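Local coordinates for protein arginine N-methyltransferase SFM1 (Saccharomyces cerevisiae, PDB 5C74) that uses S-adenosyl-L-methionine to monomethylate a single arginine of ribosomal protein S3, as a protein-arginine N-methyltransferase of the SPOUT clan, at residues 2-7 / 33-38; 8-13 / 43-48; 54-59 / 69-74; 60-65 / 122-127; 78-83 / 101-106. All blocks are in the same frame, centred on the assembly; numbering follows the deposited sequence.

Contact 1 of 5, residues 2-7 / 33-38; sequences KYIIEH and ILSSLP
Tyr3, Ile5 and His7 trade backbone bonds with Ile33 and Ser35 in parallel register, the short strand axes 4.6 Å apart at closest and inclined by 29°. Four N-H...O bonds carry the pairing, from Ile33 N to Tyr3 O through to His7 N on Ser35 O. On the face bearing Ile4 and Glu6, CG2 of Ile4, the branch anti to its own backbone N, rests 3.5 Å from Ser35 OG. On the opposite face the contact is apolar: Leu34 CD2 lies 3.8 Å from Ile5 CB. The two strands and helix 14-27 between them form a beta-alpha-beta unit of the parallel sheet, and Tyr20 of that helix touches both Ile5 and Leu34. Past the last bridge, His7 CB meets Leu37 CD1 at 3.9 Å, while ND1 is hydrogen-bonded to Tyr20 OH and NE2 to Gly11 O. Glu6 and the two serines are joined through one water, which donates to Glu6 OE2 at 2.5 Å and lies 2.8 Å from Ser35 OG and 2.9 Å from Ser36 OG. The other carboxylate oxygen, Glu6 OE1, is held by Arg116 in a salt bridge and by Gly106 N.

Contact 2 of 5, residues 8-13 / 43-48; sequences MEEGFS and EKDIPQ. With SO4 (sulfate ion), chain C.
Phe12 carries this contact, packing its side chain against Pro47 and the residues just before it. At the base, Phe12 CB lies 3.6 Å from Pro47 CG. One atom further, Phe12 CG touches both CG and CD of the proline, and chi1 of -65° places this ring carbon anti to the carbonyl carbon. Phe12 CD1 makes the closest approach, 3.5 Å from Pro47 CD. Pro47 CD stands over one face of the Phe12 ring, displaced toward the rim, 3.7 Å from its centroid and 21° off the normal, which qualifies as a CH-pi contact. Phe12 CE1 comes within 3.9 Å of the carbonyl oxygen Asp45 O, and the tip, Phe12 CZ, meets Ile46 CD1 at 4.1 Å. Ring and proline cross at about a right angle. Around them, His7 stacks on the Phe12 ring and Leu50 of helix 48-52 touches it. At the outer margin Glu10 OE1 and Asp45 OD1, like charges, are 4.5 Å apart. Beyond Pro47, Gln48 N donates to sulfate O2 at 2.9 Å, and Arg49 N binds the same ion, probably from the crystallisation liquor. Lys202 NZ of the second subunit is hydrogen-bonded to Phe12 O. The Phe12-Pro47 packing joins two loops that each lead from a strand of the parallel sheet into a helix, with Ser13 and Pro47 at the N-cap positions of helices 14-27 and 48-52.

Contact 3 of 5, residues 54-59 / 69-74; sequences GLRWTT and FKDLEL
Arg56 runs its side chain past Phe69 and ends on Asp71. The close-packed part is the aliphatic stem: Arg56 CB lies 3.6 Å from Phe69 CE1, and CG and CD follow along the same ring. Extended from CG to NE, the arginine slides past the phenylalanine in the opposite direction, with guanidinium and ring planes only 13° apart and Phe69 CD1 over a guanidinium face. The ring's rim is engaged too, as Trp57 O sits in its plane 3.6 Å from Phe69 CZ. Segment 54-59 holds the weakly bonded strand 56-57, outermost of the parallel sheet within this chain and paired with strand 32-35 through Leu34; the partner is a type I beta turn, Phe69 to Leu72, directly after helix 65-68. Toward solvent the contact narrows to a salt bridge with exposed Asp71, tip to tip. Arg56 NH2 and NH1 both grip one oxygen, Asp71 OD2, at 2.7 Å and 3.1 Å. That oxygen is met on its syn side and lies near the guanidinium plane, whereas the carboxylate is turned 72° from it. Leu72 lines another part of this edge, its CD2 3.6 Å from Arg56 NH1, and it also packs on Ile33 of the neighbouring strand.

Contact 4 of 5, residues 60-65 / 122-127; sequences KDLKGI and TAYPNL
Tyr124 reaches to segment 60-65 and meets Asp61 tip to tip, its OH donating to Asp61 OD2 at 2.6 Å. The bond uses the syn lone pair, and the acceptor lies in the plane of the ring at its edge, with the carboxylate turned 78° from that plane. One ring face is covered by Lys63, whose CG stands over the centre, 3.5 Å from the centroid and 8° off the normal, a CH-pi contact. Ala123 CB lies on the opposite face. On the Lys63 side, Leu62 CD1 and Leu127 CD2 touch at 4.0 Å, and Lys63 CD approaches the same Leu127 methyl at 3.9 Å. In the second shell, Asp61 OD1 accepts from Lys63 N at 2.9 Å, an Asx turn whose N-H comes from above the carboxylate plane and is likely to help fix it. A leucine at Tyr124 lacks hydroxyl and ring, and Asp61 OD2, left without this donor, would probably be freer to turn, with Lys63 CG losing the face it lies on. Tyr124 is the first residue past helix 116-123, while Asp61 leads toward helix 65-68. Leu127 pairs with Gly78 ahead of strands 80-83 and 128-131, and the contact bridges two loops beside the parallel sheet.

Contact 5 of 5, residues 78-83 / 101-106; sequences GRVCLL and YFVFGG
Cys81 and Leu83 exchange backbone bonds with Tyr101 and Val103, setting strands 80-83 and 101-104 parallel with their short axes 4.6 Å apart. Val103 N to Cys81 O is the shortest of the three bonds at 2.7 Å. On the face of Val80, Leu82 and Val103, the valine methyls interlock: Val80 CG1 presses against Val103 CG2 at 3.5 Å, tighter than usual for two carbons. Leu82 CD1 fits against the other branch, 3.8 Å from Val103 CG1, so the forked Val103 side chain is wedged between the two residues. Both are interior strands of the six-stranded parallel sheet, with 2-6 beyond 101-104 and 128-131 beyond 80-83. On the opposite face the Phe102 ring, its CG anti to the backbone N (chi1 -171°), fills the hollow between Cys81 and Leu83. Cys81 SG lies 3.7 Å from Phe102 CE2 in an oblique sulfur-aromatic contact, and Leu83 CB touches Phe102 CZ at 3.7 Å. An alanine at Phe102 would probably open a gap between Cys81 SG and Leu83 CB, which would lose the ring they both pack on. Leu83 CD2 extends further to Phe104 CE2, 3.8 Å away, while Thr147 of helix 140-151 packs on Phe102. Where the strands end, a water donates to Leu83 O and accepts from Gly105 N.

Overall arrangement
Contacts 1 and 5 are two parallel pairings of one sheet, centres about 11 Å apart, joined where Ile4 O meets Phe104 N at 2.8 Å. Contact 3 continues the sheet beyond strand 32-35, its centre about 10 Å from contact 1, and the Lys2 NZ to Glu73 OE1 salt bridge (2.6 Å) ties them. Contact 4 lies about 10 Å between centres from contact 5, which is nested inside the chain loop it closes, and Leu62 CD1 packs on Val103 CG2. Contact 2 touches contact 1 through Phe12 but stays about 8 Å from contact 4 at the nearest atoms. The nickel ligands, Glu174 and tag histidines His207 to His210, belong to none of the five contacts.

Contact 1 of 5, residues 2-7 / 33-38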
# COMPACT_ATOMS: atom_id res chain seq x y z
N LYS A 2 9.39 19.13 12.73
CA LYS A 2 9.47 18.33 11.53
C LYS A 2 9.10 16.90 11.88
O LYS A 2 9.22 16.50 13.03
CB LYS A 2 10.85 18.41 10.92
CG LYS A 2 11.13 19.81 10.36
CD LYS A 2 12.59 20.00 10.04
CE LYS A 2 13.13 21.19 10.81
NZ LYS A 2 13.22 20.93 12.27
N TYR A 3 8.64 16.14 10.89
CA TYR A 3 8.03 14.85 11.14
C TYR A 3 8.76 13.76 10.38
O TYR A 3 9.07 13.91 9.21
CB TYR A 3 6.57 14.88 10.73
CG TYR A 3 5.83 15.89 11.57
CD1 TYR A 3 5.35 15.55 12.82
CD2 TYR A 3 5.69 17.21 11.13
CE1 TYR A 3 4.71 16.49 13.62
CE2 TYR A 3 5.05 18.15 11.92
CZ TYR A 3 4.56 17.78 13.16
OH TYR A 3 3.94 18.71 13.95
N ILE A 4 9.05 12.66 11.07
CA ILE A 4 9.71 11.52 10.43
C ILE A 4 8.79 10.32 10.55
O ILE A 4 8.34 9.98 11.63
CB ILE A 4 11.08 11.22 11.08
CG1 ILE A 4 12.01 12.44 10.98
CG2 ILE A 4 11.75 9.98 10.44
CD1 ILE A 4 13.25 12.34 11.87
N ILE A 5 8.49 9.67 9.43
CA ILE A 5 7.65 8.48 9.47
C ILE A 5 8.45 7.30 8.95
O ILE A 5 8.93 7.34 7.83
CB ILE A 5 6.37 8.63 8.61
CG1 ILE A 5 5.50 9.79 9.11
CG2 ILE A 5 5.57 7.33 8.61
CD1 ILE A 5 4.34 10.10 8.20
N GLU A 6 8.61 6.27 9.76
CA GLU A 6 9.28 5.08 9.28
C GLU A 6 8.30 4.33 8.39
O GLU A 6 7.23 3.93 8.85
CB GLU A 6 9.75 4.20 10.43
CG GLU A 6 10.78 4.85 11.35
CD GLU A 6 11.49 3.83 12.22
OE1 GLU A 6 10.80 2.99 12.84
OE2 GLU A 6 12.75 3.85 12.25
N HIS A 7 8.66 4.12 7.13
CA HIS A 7 7.77 3.44 6.21
C HIS A 7 8.44 2.13 5.88
O HIS A 7 9.09 2.02 4.86
CB HIS A 7 7.52 4.28 4.94
CG HIS A 7 6.50 3.69 4.01
ND1 HIS A 7 5.18 4.08 4.01
CD2 HIS A 7 6.61 2.72 3.06
CE1 HIS A 7 4.51 3.39 3.10
NE2 HIS A 7 5.36 2.56 2.51
N ILE A 33 9.76 13.59 6.45
CA ILE A 33 10.69 12.64 5.84
C ILE A 33 10.24 11.21 6.10
O ILE A 33 9.93 10.85 7.24
CB ILE A 33 12.14 12.80 6.37
CG1 ILE A 33 12.59 14.26 6.32
CG2 ILE A 33 13.10 11.90 5.57
CD1 ILE A 33 12.34 15.04 7.61
N LEU A 34 10.19 10.39 5.05
CA LEU A 34 9.95 8.96 5.23
C LEU A 34 11.30 8.29 5.35
O LEU A 34 12.19 8.55 4.55
CB LEU A 34 9.19 8.35 4.04
CG LEU A 34 7.81 8.86 3.64
CD1 LEU A 34 7.22 7.89 2.61
CD2 LEU A 34 6.90 8.99 4.86
N SER A 35 11.46 7.42 6.34
CA SER A 35 12.75 6.77 6.55
C SER A 35 12.59 5.25 6.63
O SER A 35 11.49 4.74 6.77
CB SER A 35 13.41 7.29 7.83
OG SER A 35 12.65 6.91 8.96
N SER A 36 13.73 4.57 6.56
CA SER A 36 13.80 3.11 6.61
C SER A 36 12.91 2.42 5.57
O SER A 36 12.42 1.32 5.82
CB SER A 36 13.45 2.59 8.01
OG SER A 36 14.43 3.04 8.95
N LEU A 37 12.77 3.03 4.39
CA LEU A 37 12.14 2.33 3.26
C LEU A 37 12.93 1.06 2.94
O LEU A 37 14.14 1.01 3.17
CB LEU A 37 12.06 3.22 2.02
CG LEU A 37 10.74 4.00 2.03
CD1 LEU A 37 10.80 5.18 3.01
CD2 LEU A 37 10.34 4.47 0.66
N PRO A 38 12.24 0.04 2.40
CA PRO A 38 12.92 -1.19 1.99
C PRO A 38 14.12 -0.91 1.10
O PRO A 38 14.12 0.03 0.29
CB PRO A 38 11.83 -1.97 1.24
CG PRO A 38 10.55 -1.48 1.86
CD PRO A 38 10.80 -0.00 2.10
O HOH W 1 14.09 5.27 10.70

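Contact 2 of 5, residues 8-13 / 43-48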
# COMPACT_ATOMS: atom_id res chain seq x y z
N MET A 8 8.29 1.15 6.77
CA MET A 8 9.08 -0.07 6.70
C MET A 8 8.27 -1.21 6.09
O MET A 8 8.16 -2.29 6.67
CB MET A 8 9.57 -0.47 8.10
CG MET A 8 10.48 0.58 8.78
SD MET A 8 10.92 0.20 10.51
CE MET A 8 12.07 -1.15 10.28
N GLU A 9 7.70 -0.95 4.93
CA GLU A 9 6.90 -1.95 4.26
C GLU A 9 7.01 -1.68 2.78
O GLU A 9 7.28 -0.55 2.36
CB GLU A 9 5.44 -1.90 4.71
CG GLU A 9 4.70 -0.64 4.26
CD GLU A 9 3.28 -0.54 4.80
OE1 GLU A 9 2.79 0.60 4.97
OE2 GLU A 9 2.65 -1.59 5.05
N GLU A 10 6.84 -2.72 1.99
CA GLU A 10 6.84 -2.58 0.56
C GLU A 10 5.51 -1.96 0.12
O GLU A 10 4.46 -2.39 0.59
CB GLU A 10 7.04 -3.95 -0.10
CG GLU A 10 7.15 -3.89 -1.59
CD GLU A 10 8.34 -3.08 -2.04
OE1 GLU A 10 8.21 -2.36 -3.05
OE2 GLU A 10 9.39 -3.17 -1.37
N GLY A 11 5.57 -0.97 -0.75
CA GLY A 11 4.36 -0.44 -1.36
C GLY A 11 3.67 0.68 -0.60
O GLY A 11 3.90 0.88 0.59
N PHE A 12 2.84 1.42 -1.32
CA PHE A 12 2.02 2.48 -0.76
C PHE A 12 0.57 2.19 -1.08
O PHE A 12 0.18 2.28 -2.24
CB PHE A 12 2.40 3.84 -1.35
CG PHE A 12 3.79 4.30 -0.99
CD1 PHE A 12 4.90 3.74 -1.62
CD2 PHE A 12 3.98 5.30 -0.05
CE1 PHE A 12 6.18 4.16 -1.30
CE2 PHE A 12 5.27 5.73 0.27
CZ PHE A 12 6.36 5.16 -0.34
N SER A 13 -0.21 1.85 -0.07
CA SER A 13 -1.64 1.64 -0.28
C SER A 13 -2.31 2.97 -0.62
O SER A 13 -1.79 4.04 -0.32
CB SER A 13 -2.27 1.04 0.96
OG SER A 13 -2.27 2.01 1.99
N GLU A 43 13.27 5.61 -6.93
CA GLU A 43 12.27 6.62 -7.19
C GLU A 43 11.07 6.06 -7.94
O GLU A 43 9.95 6.52 -7.74
CB GLU A 43 12.85 7.79 -7.97
CG GLU A 43 11.93 8.99 -7.90
CD GLU A 43 12.57 10.23 -8.45
OE1 GLU A 43 12.62 11.23 -7.71
OE2 GLU A 43 13.01 10.19 -9.62
N LYS A 44 11.29 5.07 -8.80
CA LYS A 44 10.20 4.48 -9.57
C LYS A 44 9.12 3.86 -8.68
O LYS A 44 7.98 3.65 -9.11
CB LYS A 44 10.74 3.42 -10.54
CG LYS A 44 11.72 3.97 -11.55
CD LYS A 44 12.42 2.86 -12.31
CE LYS A 44 13.34 3.43 -13.39
NZ LYS A 44 14.09 2.36 -14.11
N ASP A 45 9.48 3.54 -7.44
CA ASP A 45 8.52 2.93 -6.52
C ASP A 45 7.65 3.94 -5.78
O ASP A 45 6.70 3.56 -5.09
CB ASP A 45 9.26 2.07 -5.50
CG ASP A 45 9.95 0.87 -6.13
OD1 ASP A 45 9.24 0.03 -6.71
OD2 ASP A 45 11.19 0.76 -6.02
N ILE A 46 7.99 5.22 -5.90
CA ILE A 46 7.25 6.25 -5.17
C ILE A 46 6.07 6.73 -5.99
O ILE A 46 6.24 7.09 -7.16
CB ILE A 46 8.15 7.45 -4.81
CG1 ILE A 46 9.48 6.95 -4.24
CG2 ILE A 46 7.44 8.39 -3.84
CD1 ILE A 46 9.35 6.23 -2.89
N PRO A 47 4.86 6.73 -5.40
CA PRO A 47 3.67 7.17 -6.15
C PRO A 47 3.89 8.54 -6.80
O PRO A 47 4.46 9.43 -6.17
CB PRO A 47 2.58 7.22 -5.07
CG PRO A 47 3.00 6.15 -4.08
CD PRO A 47 4.52 6.22 -4.06
N GLN A 48 3.44 8.70 -8.04
CA GLN A 48 3.60 9.96 -8.76
C GLN A 48 3.00 11.15 -8.02
O GLN A 48 3.54 12.26 -8.07
CB GLN A 48 2.99 9.87 -10.16
CG GLN A 48 3.80 9.02 -11.13
CD GLN A 48 5.18 9.59 -11.39
OE1 GLN A 48 6.19 8.91 -11.18
NE2 GLN A 48 5.23 10.83 -11.84
S SO4 C . 0.14 7.32 -8.25
O1 SO4 C . -0.44 6.33 -7.34
O2 SO4 C . 1.40 6.78 -8.72
O3 SO4 C . 0.35 8.57 -7.53
O4 SO4 C . -0.74 7.56 -9.38

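Contact 3 of 5, residues 54-59 / 69-74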
# COMPACT_ATOMS: atom_id res chain seq x y z
N GLY A 54 6.56 16.60 -3.69
CA GLY A 54 7.90 16.84 -3.16
C GLY A 54 8.34 15.91 -2.04
O GLY A 54 9.23 16.27 -1.25
N LEU A 55 7.75 14.72 -1.97
CA LEU A 55 8.03 13.79 -0.87
C LEU A 55 9.51 13.47 -0.72
O LEU A 55 10.16 13.03 -1.67
CB LEU A 55 7.26 12.48 -1.08
CG LEU A 55 7.50 11.45 0.02
CD1 LEU A 55 6.83 11.89 1.33
CD2 LEU A 55 7.04 10.07 -0.42
N ARG A 56 10.04 13.67 0.48
CA ARG A 56 11.40 13.23 0.82
C ARG A 56 11.39 11.86 1.47
O ARG A 56 10.66 11.63 2.44
CB ARG A 56 12.06 14.22 1.77
CG ARG A 56 12.21 15.60 1.18
CD ARG A 56 12.73 16.59 2.22
NE ARG A 56 13.18 17.80 1.56
CZ ARG A 56 13.95 18.73 2.13
NH1 ARG A 56 14.35 18.58 3.38
NH2 ARG A 56 14.31 19.81 1.44
N TRP A 57 12.22 10.95 0.96
CA TRP A 57 12.27 9.60 1.49
C TRP A 57 13.69 9.07 1.47
O TRP A 57 14.51 9.51 0.66
CB TRP A 57 11.36 8.68 0.67
CG TRP A 57 11.75 8.66 -0.76
CD1 TRP A 57 11.41 9.57 -1.72
CD2 TRP A 57 12.61 7.71 -1.40
NE1 TRP A 57 11.99 9.24 -2.92
CE2 TRP A 57 12.73 8.10 -2.75
CE3 TRP A 57 13.29 6.57 -0.96
CZ2 TRP A 57 13.49 7.38 -3.67
CZ3 TRP A 57 14.06 5.85 -1.89
CH2 TRP A 57 14.15 6.26 -3.22
N THR A 58 13.98 8.10 2.32
CA THR A 58 15.28 7.44 2.28
C THR A 58 15.17 6.02 2.79
O THR A 58 14.28 5.71 3.58
CB THR A 58 16.33 8.21 3.09
OG1 THR A 58 17.57 7.50 3.08
CG2 THR A 58 15.87 8.38 4.54
N THR A 59 16.06 5.15 2.31
CA THR A 59 16.11 3.79 2.87
C THR A 59 16.90 3.79 4.17
O THR A 59 16.82 2.85 4.96
CB THR A 59 16.74 2.79 1.90
OG1 THR A 59 18.09 3.17 1.64
CG2 THR A 59 15.97 2.79 0.57
N PHE A 69 19.73 14.77 3.39
CA PHE A 69 19.03 16.04 3.23
C PHE A 69 19.78 17.11 4.01
O PHE A 69 19.48 17.39 5.17
CB PHE A 69 17.58 15.92 3.70
CG PHE A 69 16.82 14.85 2.98
CD1 PHE A 69 16.28 15.08 1.72
CD2 PHE A 69 16.68 13.58 3.54
CE1 PHE A 69 15.59 14.08 1.04
CE2 PHE A 69 15.99 12.58 2.87
CZ PHE A 69 15.45 12.83 1.61
N LYS A 70 20.77 17.68 3.35
CA LYS A 70 21.75 18.50 4.04
C LYS A 70 21.18 19.83 4.50
O LYS A 70 21.76 20.50 5.34
CB LYS A 70 22.98 18.69 3.14
CG LYS A 70 23.86 17.44 3.08
CD LYS A 70 25.01 17.58 2.10
CE LYS A 70 26.11 16.57 2.41
NZ LYS A 70 25.59 15.17 2.49
N ASP A 71 20.01 20.20 3.98
CA ASP A 71 19.35 21.43 4.42
C ASP A 71 18.68 21.31 5.80
O ASP A 71 18.42 22.32 6.45
CB ASP A 71 18.31 21.86 3.39
CG ASP A 71 17.28 20.78 3.11
OD1 ASP A 71 17.68 19.61 2.95
OD2 ASP A 71 16.07 21.10 3.06
N LEU A 72 18.41 20.09 6.25
CA LEU A 72 17.69 19.91 7.52
C LEU A 72 18.57 20.20 8.73
O LEU A 72 19.77 19.93 8.70
CB LEU A 72 17.12 18.49 7.63
CG LEU A 72 16.00 18.13 6.65
CD1 LEU A 72 15.63 16.66 6.75
CD2 LEU A 72 14.77 18.99 6.89
N GLU A 73 17.97 20.72 9.80
CA GLU A 73 18.74 20.89 11.03
C GLU A 73 19.08 19.50 11.56
O GLU A 73 18.33 18.55 11.32
CB GLU A 73 17.98 21.71 12.06
CG GLU A 73 16.91 20.98 12.81
CD GLU A 73 16.26 21.87 13.88
OE1 GLU A 73 15.05 22.12 13.77
OE2 GLU A 73 16.97 22.31 14.81
N LEU A 74 20.23 19.39 12.23
CA LEU A 74 20.68 18.10 12.76
C LEU A 74 19.68 17.51 13.75
O LEU A 74 19.09 18.24 14.53
CB LEU A 74 22.04 18.24 13.44
CG LEU A 74 23.21 18.58 12.52
CD1 LEU A 74 24.48 18.74 13.34
CD2 LEU A 74 23.38 17.49 11.46

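Contact 4 of 5, residues 60-65 / 122-127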
# COMPACT_ATOMS: atom_id res chain seq x y z
N LYS A 60 17.67 4.85 4.41
CA LYS A 60 18.41 4.96 5.68
C LYS A 60 17.45 5.17 6.85
O LYS A 60 16.34 5.63 6.65
CB LYS A 60 19.41 6.12 5.63
CG LYS A 60 20.47 5.99 4.53
CD LYS A 60 21.48 7.12 4.66
CE LYS A 60 22.49 7.09 3.52
NZ LYS A 60 21.86 7.27 2.17
N ASP A 61 17.89 4.87 8.07
CA ASP A 61 17.01 5.15 9.20
C ASP A 61 17.11 6.63 9.57
O ASP A 61 17.81 7.40 8.91
CB ASP A 61 17.30 4.23 10.40
CG ASP A 61 18.64 4.52 11.09
OD1 ASP A 61 19.27 5.59 10.88
OD2 ASP A 61 19.05 3.66 11.89
N LEU A 62 16.44 7.01 10.65
CA LEU A 62 16.29 8.43 10.95
C LEU A 62 17.64 9.11 11.20
O LEU A 62 17.78 10.32 10.99
CB LEU A 62 15.35 8.64 12.15
CG LEU A 62 15.83 8.29 13.57
CD1 LEU A 62 14.80 8.77 14.59
CD2 LEU A 62 16.11 6.81 13.78
N LYS A 63 18.63 8.34 11.61
CA LYS A 63 19.95 8.91 11.87
C LYS A 63 20.77 9.10 10.59
O LYS A 63 21.87 9.63 10.64
CB LYS A 63 20.72 8.03 12.87
CG LYS A 63 20.30 8.30 14.32
CD LYS A 63 20.83 9.66 14.80
CE LYS A 63 22.32 9.57 15.15
NZ LYS A 63 22.89 10.89 15.51
N GLY A 64 20.21 8.69 9.45
CA GLY A 64 20.87 8.92 8.17
C GLY A 64 20.22 10.04 7.37
O GLY A 64 20.65 10.40 6.27
N ILE A 65 19.18 10.63 7.95
CA ILE A 65 18.41 11.66 7.26
C ILE A 65 19.24 12.92 6.97
O ILE A 65 19.13 13.52 5.89
CB ILE A 65 17.15 12.03 8.10
CG1 ILE A 65 16.09 10.94 7.96
CG2 ILE A 65 16.60 13.38 7.70
CD1 ILE A 65 14.86 11.21 8.85
N THR A 122 17.38 1.16 21.67
CA THR A 122 18.57 0.35 21.85
C THR A 122 19.66 0.76 20.85
O THR A 122 20.85 0.76 21.18
CB THR A 122 18.25 -1.15 21.70
OG1 THR A 122 17.29 -1.54 22.71
CG2 THR A 122 19.51 -1.99 21.86
N ALA A 123 19.25 1.09 19.63
CA ALA A 123 20.22 1.52 18.63
C ALA A 123 20.80 2.90 18.96
O ALA A 123 22.00 3.13 18.79
CB ALA A 123 19.59 1.55 17.24
N TYR A 124 19.95 3.79 19.46
CA TYR A 124 20.32 5.18 19.73
C TYR A 124 19.84 5.63 21.11
O TYR A 124 18.90 6.43 21.21
CB TYR A 124 19.74 6.09 18.64
CG TYR A 124 20.09 5.62 17.24
CD1 TYR A 124 21.41 5.59 16.81
CD2 TYR A 124 19.10 5.19 16.35
CE1 TYR A 124 21.75 5.15 15.53
CE2 TYR A 124 19.43 4.76 15.06
CZ TYR A 124 20.75 4.74 14.66
OH TYR A 124 21.10 4.31 13.39
N PRO A 125 20.48 5.12 22.17
CA PRO A 125 19.94 5.33 23.52
C PRO A 125 19.95 6.79 23.99
O PRO A 125 19.15 7.13 24.86
CB PRO A 125 20.84 4.45 24.40
CG PRO A 125 22.06 4.20 23.60
CD PRO A 125 21.62 4.19 22.17
N ASN A 126 20.80 7.63 23.41
CA ASN A 126 20.83 9.06 23.75
C ASN A 126 19.82 9.91 22.98
O ASN A 126 19.62 11.09 23.28
CB ASN A 126 22.22 9.63 23.51
CG ASN A 126 23.27 8.96 24.35
OD1 ASN A 126 23.03 8.62 25.51
ND2 ASN A 126 24.46 8.78 23.78
N LEU A 127 19.21 9.33 21.96
CA LEU A 127 18.51 10.15 20.96
C LEU A 127 17.07 10.56 21.29
O LEU A 127 16.70 11.73 21.15
CB LEU A 127 18.52 9.41 19.62
CG LEU A 127 17.83 10.12 18.46
CD1 LEU A 127 18.53 11.42 18.15
CD2 LEU A 127 17.79 9.19 17.22

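Contact 5 of 5, residues 78-83 / 101-106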
# COMPACT_ATOMS: atom_id res chain seq x y z
N GLY A 78 18.20 13.90 22.54
CA GLY A 78 17.22 14.42 23.47
C GLY A 78 16.26 15.42 22.85
O GLY A 78 15.33 15.87 23.52
N ARG A 79 16.47 15.77 21.59
CA ARG A 79 15.59 16.74 20.93
C ARG A 79 14.75 16.07 19.84
O ARG A 79 14.16 16.75 19.00
CB ARG A 79 16.40 17.91 20.36
CG ARG A 79 17.23 18.64 21.42
CD ARG A 79 17.74 20.00 20.92
NE ARG A 79 16.63 20.77 20.36
CZ ARG A 79 15.83 21.56 21.07
NH1 ARG A 79 16.05 21.75 22.37
NH2 ARG A 79 14.83 22.20 20.47
N VAL A 80 14.70 14.74 19.86
CA VAL A 80 13.84 14.01 18.93
C VAL A 80 12.78 13.26 19.73
O VAL A 80 13.11 12.43 20.58
CB VAL A 80 14.66 13.03 18.06
CG1 VAL A 80 13.75 12.29 17.12
CG2 VAL A 80 15.75 13.80 17.27
N CYS A 81 11.51 13.57 19.47
CA CYS A 81 10.40 12.97 20.18
C CYS A 81 9.90 11.73 19.47
O CYS A 81 9.76 11.71 18.25
CB CYS A 81 9.26 13.99 20.32
SG CYS A 81 7.83 13.31 21.20
N LEU A 82 9.63 10.67 20.22
CA LEU A 82 9.07 9.47 19.63
C LEU A 82 7.63 9.29 20.10
O LEU A 82 7.38 9.26 21.30
CB LEU A 82 9.91 8.24 20.00
CG LEU A 82 9.35 6.89 19.55
CD1 LEU A 82 9.46 6.72 18.01
CD2 LEU A 82 10.07 5.77 20.28
N LEU A 83 6.69 9.22 19.17
CA LEU A 83 5.32 8.85 19.53
C LEU A 83 5.36 7.48 20.17
O LEU A 83 5.85 6.52 19.58
CB LEU A 83 4.38 8.82 18.32
CG LEU A 83 2.97 8.34 18.69
CD1 LEU A 83 2.31 9.33 19.66
CD2 LEU A 83 2.10 8.11 17.46
N TYR A 101 12.17 17.30 16.07
CA TYR A 101 11.60 16.23 15.24
C TYR A 101 10.63 15.38 16.04
O TYR A 101 10.81 15.20 17.24
CB TYR A 101 12.70 15.32 14.69
CG TYR A 101 13.56 16.01 13.65
CD1 TYR A 101 13.20 16.00 12.32
CD2 TYR A 101 14.72 16.67 14.02
CE1 TYR A 101 13.98 16.62 11.35
CE2 TYR A 101 15.52 17.32 13.06
CZ TYR A 101 15.13 17.28 11.73
OH TYR A 101 15.91 17.91 10.79
N PHE A 102 9.63 14.85 15.35
CA PHE A 102 8.62 13.97 15.95
C PHE A 102 8.59 12.73 15.08
O PHE A 102 8.41 12.83 13.87
CB PHE A 102 7.25 14.66 15.98
CG PHE A 102 6.22 13.90 16.76
CD1 PHE A 102 5.44 12.92 16.16
CD2 PHE A 102 6.01 14.18 18.11
CE1 PHE A 102 4.48 12.24 16.88
CE2 PHE A 102 5.04 13.48 18.83
CZ PHE A 102 4.28 12.52 18.22
N VAL A 103 8.78 11.57 15.69
CA VAL A 103 9.00 10.33 14.94
C VAL A 103 7.84 9.33 15.11
O VAL A 103 7.40 9.08 16.22
CB VAL A 103 10.29 9.64 15.40
CG1 VAL A 103 10.48 8.31 14.69
CG2 VAL A 103 11.49 10.58 15.15
N PHE A 104 7.35 8.80 14.00
CA PHE A 104 6.40 7.70 14.01
C PHE A 104 7.17 6.44 13.74
O PHE A 104 7.68 6.25 12.63
CB PHE A 104 5.30 7.89 12.96
CG PHE A 104 4.40 9.04 13.25
CD1 PHE A 104 4.79 10.33 12.93
CD2 PHE A 104 3.16 8.83 13.85
CE1 PHE A 104 3.96 11.40 13.20
CE2 PHE A 104 2.33 9.89 14.12
CZ PHE A 104 2.72 11.18 13.79
N GLY A 105 7.28 5.59 14.75
CA GLY A 105 8.00 4.34 14.64
C GLY A 105 7.31 3.42 13.65
O GLY A 105 6.10 3.50 13.45
N GLY A 106 8.08 2.53 13.03
CA GLY A 106 7.52 1.64 12.03
C GLY A 106 6.56 0.67 12.70
O GLY A 106 6.76 0.30 13.85
O HOH W 2 6.15 5.28 17.35